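Local coordinates for protein decapping nuclease RAI1 (Candida albicans, PDB 5BUD) that removes NAD caps from the 5' ends of RNAs, using divalent metal ions, and stabilises and stimulates the exoribonuclease RAT1, at residues 255-269 with 309-322. Numbering follows the deposited sequence.
Sequences NSQVVSFEQKLFKAW and NPLTNAATEKKINC. With nucleotides of chain C.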
# COMPACT_ATOMS: atom_id res chain seq x y z
N ASN A 255 -17.52 2.89 -22.22
CA ASN A 255 -17.81 1.83 -21.24
C ASN A 255 -16.62 0.91 -20.98
O ASN A 255 -16.54 0.24 -19.93
CB ASN A 255 -19.05 1.01 -21.69
CG ASN A 255 -19.10 -0.39 -21.09
OD1 ASN A 255 -18.36 -1.29 -21.50
ND2 ASN A 255 -19.99 -0.59 -20.12
N SER A 256 -15.67 0.87 -21.91
CA SER A 256 -14.43 0.14 -21.65
C SER A 256 -13.70 0.82 -20.51
O SER A 256 -13.16 0.15 -19.60
CB SER A 256 -13.55 0.09 -22.89
OG SER A 256 -12.77 -1.09 -22.86
N GLN A 257 -13.71 2.15 -20.55
CA GLN A 257 -13.00 2.97 -19.57
C GLN A 257 -13.71 2.92 -18.23
O GLN A 257 -13.07 2.95 -17.18
CB GLN A 257 -12.83 4.42 -20.08
CG GLN A 257 -12.16 4.49 -21.45
CD GLN A 257 -11.70 5.88 -21.89
OE1 GLN A 257 -11.58 6.13 -23.09
NE2 GLN A 257 -11.37 6.76 -20.93
N VAL A 258 -15.04 2.80 -18.26
CA VAL A 258 -15.80 2.63 -17.04
C VAL A 258 -15.46 1.35 -16.27
O VAL A 258 -15.35 1.40 -15.04
CB VAL A 258 -17.32 2.67 -17.32
CG1 VAL A 258 -18.10 2.26 -16.10
CG2 VAL A 258 -17.73 4.05 -17.77
N VAL A 259 -15.31 0.20 -16.95
CA VAL A 259 -14.97 -1.03 -16.21
C VAL A 259 -13.53 -0.99 -15.71
O VAL A 259 -13.26 -1.44 -14.60
CB VAL A 259 -15.35 -2.39 -16.89
CG1 VAL A 259 -16.25 -2.21 -18.10
CG2 VAL A 259 -14.13 -3.24 -17.21
N SER A 260 -12.63 -0.41 -16.48
CA SER A 260 -11.27 -0.22 -16.02
C SER A 260 -11.21 0.71 -14.79
O SER A 260 -10.45 0.45 -13.85
CB SER A 260 -10.42 0.35 -17.16
OG SER A 260 -9.09 0.45 -16.75
N PHE A 261 -11.99 1.78 -14.80
CA PHE A 261 -12.00 2.69 -13.68
C PHE A 261 -12.57 1.99 -12.45
O PHE A 261 -12.04 2.13 -11.35
CB PHE A 261 -12.75 4.01 -13.97
CG PHE A 261 -12.79 4.93 -12.78
CD1 PHE A 261 -11.63 5.62 -12.37
CD2 PHE A 261 -13.93 5.04 -12.00
CE1 PHE A 261 -11.66 6.40 -11.23
CE2 PHE A 261 -13.95 5.83 -10.85
CZ PHE A 261 -12.82 6.52 -10.48
N GLU A 262 -13.64 1.21 -12.62
CA GLU A 262 -14.15 0.35 -11.53
C GLU A 262 -13.05 -0.54 -10.93
O GLU A 262 -12.93 -0.65 -9.71
CB GLU A 262 -15.34 -0.52 -11.97
CG GLU A 262 -15.91 -1.39 -10.87
CD GLU A 262 -17.36 -1.81 -11.13
OE1 GLU A 262 -17.62 -3.01 -11.14
OE2 GLU A 262 -18.22 -0.93 -11.30
N GLN A 263 -12.26 -1.19 -11.79
CA GLN A 263 -11.19 -2.07 -11.35
C GLN A 263 -10.13 -1.32 -10.52
O GLN A 263 -9.69 -1.82 -9.48
CB GLN A 263 -10.54 -2.79 -12.54
CG GLN A 263 -11.51 -3.71 -13.25
CD GLN A 263 -11.03 -4.28 -14.57
OE1 GLN A 263 -10.35 -3.62 -15.37
NE2 GLN A 263 -11.44 -5.51 -14.84
N LYS A 264 -9.72 -0.14 -10.98
CA LYS A 264 -8.71 0.68 -10.28
C LYS A 264 -9.25 1.18 -8.96
O LYS A 264 -8.51 1.23 -7.96
CB LYS A 264 -8.39 1.95 -11.06
CG LYS A 264 -7.49 1.81 -12.25
CD LYS A 264 -7.48 3.14 -12.99
CE LYS A 264 -6.17 3.36 -13.70
NZ LYS A 264 -6.39 4.41 -14.72
N LEU A 265 -10.52 1.62 -8.97
CA LEU A 265 -11.19 2.13 -7.78
C LEU A 265 -11.37 1.06 -6.73
O LEU A 265 -11.28 1.33 -5.55
CB LEU A 265 -12.56 2.74 -8.14
CG LEU A 265 -13.33 3.51 -7.08
CD1 LEU A 265 -12.65 4.83 -6.78
CD2 LEU A 265 -14.77 3.73 -7.53
N PHE A 266 -11.53 -0.18 -7.15
CA PHE A 266 -11.62 -1.29 -6.22
C PHE A 266 -10.28 -1.49 -5.53
O PHE A 266 -10.23 -1.70 -4.30
CB PHE A 266 -12.03 -2.58 -6.95
CG PHE A 266 -11.87 -3.83 -6.14
CD1 PHE A 266 -12.61 -4.02 -4.98
CD2 PHE A 266 -10.93 -4.78 -6.49
CE1 PHE A 266 -12.46 -5.17 -4.23
CE2 PHE A 266 -10.76 -5.94 -5.73
CZ PHE A 266 -11.53 -6.13 -4.60
N LYS A 267 -9.21 -1.46 -6.31
CA LYS A 267 -7.85 -1.61 -5.78
C LYS A 267 -7.53 -0.46 -4.80
O LYS A 267 -6.94 -0.68 -3.75
CB LYS A 267 -6.81 -1.63 -6.89
CG LYS A 267 -6.73 -2.91 -7.72
CD LYS A 267 -5.85 -2.64 -8.93
CE LYS A 267 -5.60 -3.86 -9.78
NZ LYS A 267 -6.68 -4.01 -10.80
N ALA A 268 -7.96 0.76 -5.14
CA ALA A 268 -7.83 1.90 -4.23
C ALA A 268 -8.61 1.68 -2.93
O ALA A 268 -8.11 1.93 -1.81
CB ALA A 268 -8.26 3.19 -4.91
N TRP A 269 -9.85 1.21 -3.06
CA TRP A 269 -10.63 0.83 -1.90
C TRP A 269 -9.88 -0.22 -1.09
O TRP A 269 -9.77 -0.08 0.15
CB TRP A 269 -12.06 0.35 -2.28
CG TRP A 269 -12.82 -0.17 -1.10
CD1 TRP A 269 -13.58 0.57 -0.21
CD2 TRP A 269 -12.90 -1.52 -0.65
NE1 TRP A 269 -14.12 -0.25 0.74
CE2 TRP A 269 -13.70 -1.53 0.52
CE3 TRP A 269 -12.37 -2.73 -1.12
CZ2 TRP A 269 -13.97 -2.70 1.23
CZ3 TRP A 269 -12.65 -3.89 -0.44
CH2 TRP A 269 -13.46 -3.87 0.73
N ASN A 309 -23.51 0.48 -10.01
CA ASN A 309 -23.21 1.06 -11.29
C ASN A 309 -23.94 0.28 -12.40
O ASN A 309 -23.63 -0.89 -12.63
CB ASN A 309 -21.71 1.02 -11.54
CG ASN A 309 -21.30 1.82 -12.74
OD1 ASN A 309 -22.03 1.92 -13.70
ND2 ASN A 309 -20.08 2.39 -12.68
N PRO A 310 -24.89 0.94 -13.10
CA PRO A 310 -25.66 0.24 -14.11
C PRO A 310 -24.83 -0.22 -15.32
O PRO A 310 -25.24 -1.15 -16.00
CB PRO A 310 -26.74 1.25 -14.50
CG PRO A 310 -26.19 2.57 -14.14
CD PRO A 310 -25.31 2.35 -12.96
N LEU A 311 -23.67 0.39 -15.56
CA LEU A 311 -22.83 0.01 -16.68
C LEU A 311 -21.88 -1.15 -16.43
O LEU A 311 -21.36 -1.69 -17.39
CB LEU A 311 -21.99 1.21 -17.15
CG LEU A 311 -22.75 2.49 -17.47
CD1 LEU A 311 -21.85 3.46 -18.21
CD2 LEU A 311 -23.99 2.18 -18.29
N THR A 312 -21.66 -1.58 -15.19
CA THR A 312 -20.61 -2.56 -14.98
C THR A 312 -21.09 -3.89 -14.47
O THR A 312 -20.44 -4.50 -13.64
CB THR A 312 -19.56 -2.01 -14.02
OG1 THR A 312 -20.20 -1.65 -12.78
CG2 THR A 312 -18.90 -0.80 -14.62
N ASN A 313 -22.21 -4.39 -14.99
CA ASN A 313 -22.61 -5.74 -14.61
C ASN A 313 -21.82 -6.83 -15.32
O ASN A 313 -21.30 -6.63 -16.42
CB ASN A 313 -24.12 -5.95 -14.76
CG ASN A 313 -24.87 -5.42 -13.55
OD1 ASN A 313 -25.34 -6.19 -12.72
ND2 ASN A 313 -24.93 -4.10 -13.42
N ALA A 314 -21.72 -7.97 -14.65
CA ALA A 314 -21.05 -9.15 -15.16
C ALA A 314 -21.60 -10.37 -14.42
O ALA A 314 -22.34 -10.23 -13.44
CB ALA A 314 -19.54 -9.04 -14.93
N ALA A 315 -21.25 -11.56 -14.90
CA ALA A 315 -21.52 -12.78 -14.17
C ALA A 315 -21.04 -12.58 -12.74
O ALA A 315 -19.99 -11.95 -12.52
CB ALA A 315 -20.81 -13.96 -14.81
N THR A 316 -21.81 -13.09 -11.77
CA THR A 316 -21.49 -12.95 -10.35
C THR A 316 -20.02 -13.24 -10.07
O THR A 316 -19.38 -12.53 -9.31
CB THR A 316 -22.38 -13.87 -9.48
OG1 THR A 316 -23.76 -13.72 -9.86
CG2 THR A 316 -22.25 -13.52 -8.00
N GLU A 317 -19.46 -14.27 -10.70
CA GLU A 317 -18.05 -14.63 -10.51
C GLU A 317 -17.08 -13.51 -10.93
O GLU A 317 -16.03 -13.34 -10.30
CB GLU A 317 -17.70 -15.94 -11.25
CG GLU A 317 -16.43 -16.63 -10.77
CD GLU A 317 -16.61 -17.44 -9.49
OE1 GLU A 317 -17.76 -17.64 -9.05
OE2 GLU A 317 -15.58 -17.91 -8.93
N LYS A 318 -17.41 -12.77 -11.99
CA LYS A 318 -16.55 -11.69 -12.49
C LYS A 318 -16.85 -10.27 -11.96
O LYS A 318 -16.00 -9.41 -12.03
CB LYS A 318 -16.54 -11.66 -14.03
CG LYS A 318 -15.25 -12.23 -14.64
CD LYS A 318 -15.26 -12.25 -16.17
CE LYS A 318 -15.56 -10.89 -16.80
NZ LYS A 318 -14.72 -9.78 -16.28
N LYS A 319 -18.05 -10.03 -11.46
CA LYS A 319 -18.45 -8.69 -11.00
C LYS A 319 -17.80 -8.39 -9.65
O LYS A 319 -17.98 -9.15 -8.70
CB LYS A 319 -19.98 -8.60 -10.88
CG LYS A 319 -20.52 -7.40 -10.10
CD LYS A 319 -20.30 -6.10 -10.83
CE LYS A 319 -20.55 -4.91 -9.92
NZ LYS A 319 -20.28 -3.58 -10.57
N ILE A 320 -17.02 -7.32 -9.57
CA ILE A 320 -16.40 -6.91 -8.30
C ILE A 320 -17.44 -6.70 -7.19
O ILE A 320 -18.38 -5.95 -7.35
CB ILE A 320 -15.53 -5.63 -8.44
CG1 ILE A 320 -14.27 -5.95 -9.24
CG2 ILE A 320 -15.12 -5.12 -7.06
CD1 ILE A 320 -13.54 -4.73 -9.77
N ASN A 321 -17.24 -7.39 -6.08
CA ASN A 321 -18.03 -7.25 -4.88
C ASN A 321 -17.12 -7.17 -3.65
O ASN A 321 -16.41 -8.13 -3.31
CB ASN A 321 -18.97 -8.43 -4.74
CG ASN A 321 -19.83 -8.33 -3.51
OD1 ASN A 321 -19.38 -8.61 -2.41
ND2 ASN A 321 -21.08 -7.93 -3.69
N CYS A 322 -17.20 -6.05 -2.96
CA CYS A 322 -16.26 -5.76 -1.87
C CYS A 322 -16.44 -6.69 -0.69
O CYS A 322 -15.46 -7.11 -0.09
CB CYS A 322 -16.39 -4.30 -1.44
SG CYS A 322 -15.80 -3.15 -2.70
P U C 4 -3.98 5.50 -21.25
OP1 U C 4 -3.55 5.68 -22.66
OP2 U C 4 -3.85 6.60 -20.28
O5' U C 4 -5.50 5.01 -21.27
C5' U C 4 -5.92 4.02 -22.22
C4' U C 4 -7.25 4.43 -22.79
O4' U C 4 -7.95 3.26 -23.30
C3' U C 4 -8.20 4.95 -21.73
O3' U C 4 -9.22 5.69 -22.39
C2' U C 4 -8.62 3.65 -21.06
O2' U C 4 -9.73 3.73 -20.19
C1' U C 4 -8.79 2.73 -22.28
N1 U C 4 -8.40 1.33 -22.04
C2 U C 4 -8.72 0.78 -20.82
O2 U C 4 -9.30 1.39 -19.94
N3 U C 4 -8.32 -0.53 -20.66
C4 U C 4 -7.66 -1.32 -21.57
O4 U C 4 -7.37 -2.48 -21.27
C5 U C 4 -7.37 -0.67 -22.82
C6 U C 4 -7.74 0.60 -23.01
P U C 3 -2.62 5.32 -15.47
OP1 U C 3 -3.42 6.41 -16.07
OP2 U C 3 -3.26 4.34 -14.56
O5' U C 3 -1.92 4.52 -16.65
C5' U C 3 -1.31 5.22 -17.75
C4' U C 3 -1.57 4.51 -19.04
O4' U C 3 -0.80 3.28 -19.07
C3' U C 3 -3.02 4.11 -19.29
O3' U C 3 -3.25 4.23 -20.68
C2' U C 3 -3.07 2.66 -18.81
O2' U C 3 -4.07 1.88 -19.43
C1' U C 3 -1.67 2.17 -19.20
N1 U C 3 -1.15 1.09 -18.35
C2 U C 3 -0.87 -0.13 -18.95
O2 U C 3 -1.06 -0.34 -20.13
N3 U C 3 -0.36 -1.08 -18.10
C4 U C 3 -0.12 -0.96 -16.75
O4 U C 3 0.34 -1.91 -16.13
C5 U C 3 -0.43 0.33 -16.21
C6 U C 3 -0.92 1.29 -17.01
O HOH W 1 -16.43 -5.58 -11.82
O HOH W 2 -17.81 1.83 -10.49
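The carboxylate of E262 is gripped at both oxygens by the 309-322 loop: K319 NZ forms a salt bridge to E262 OE1 at 2.8 Å, and T312 OG1 donates to E262 OE2 at 2.6 Å. Both donors arrive on syn sides, 21° and 27° out of the carboxylate plane. E262 reaches them because its CG lies anti to the backbone N (chi1 -179°) and the chain stays extended. One water bridges E262 OE1 to I320 N, another E262 OE2 to N309 ND2, so four bonds hold this buried group and probably favour its charged form. K319 NZ also hydrogen-bonds I306 O of helix 302-307. N309 opens a type I turn and an Asx turn, its OD1 accepting from L311 N at 2.9 Å. In this PD-(D/E)XK nuclease fold, the loop packs along helix 255-275, whose K264 NZ makes a weak hydrogen bond to OP2 of U3 of chain C. Beside the carboxylate, T312 CG2 presses tightly on V258 CG1 (3.5 Å). Farther along, I320 CG2 lies over one face of the F266 ring, 3.8 Å from its centroid. C322 SG sits over the six-membered ring of W269, 3.8 Å from the centroid, while meeting F266 at the ring edge.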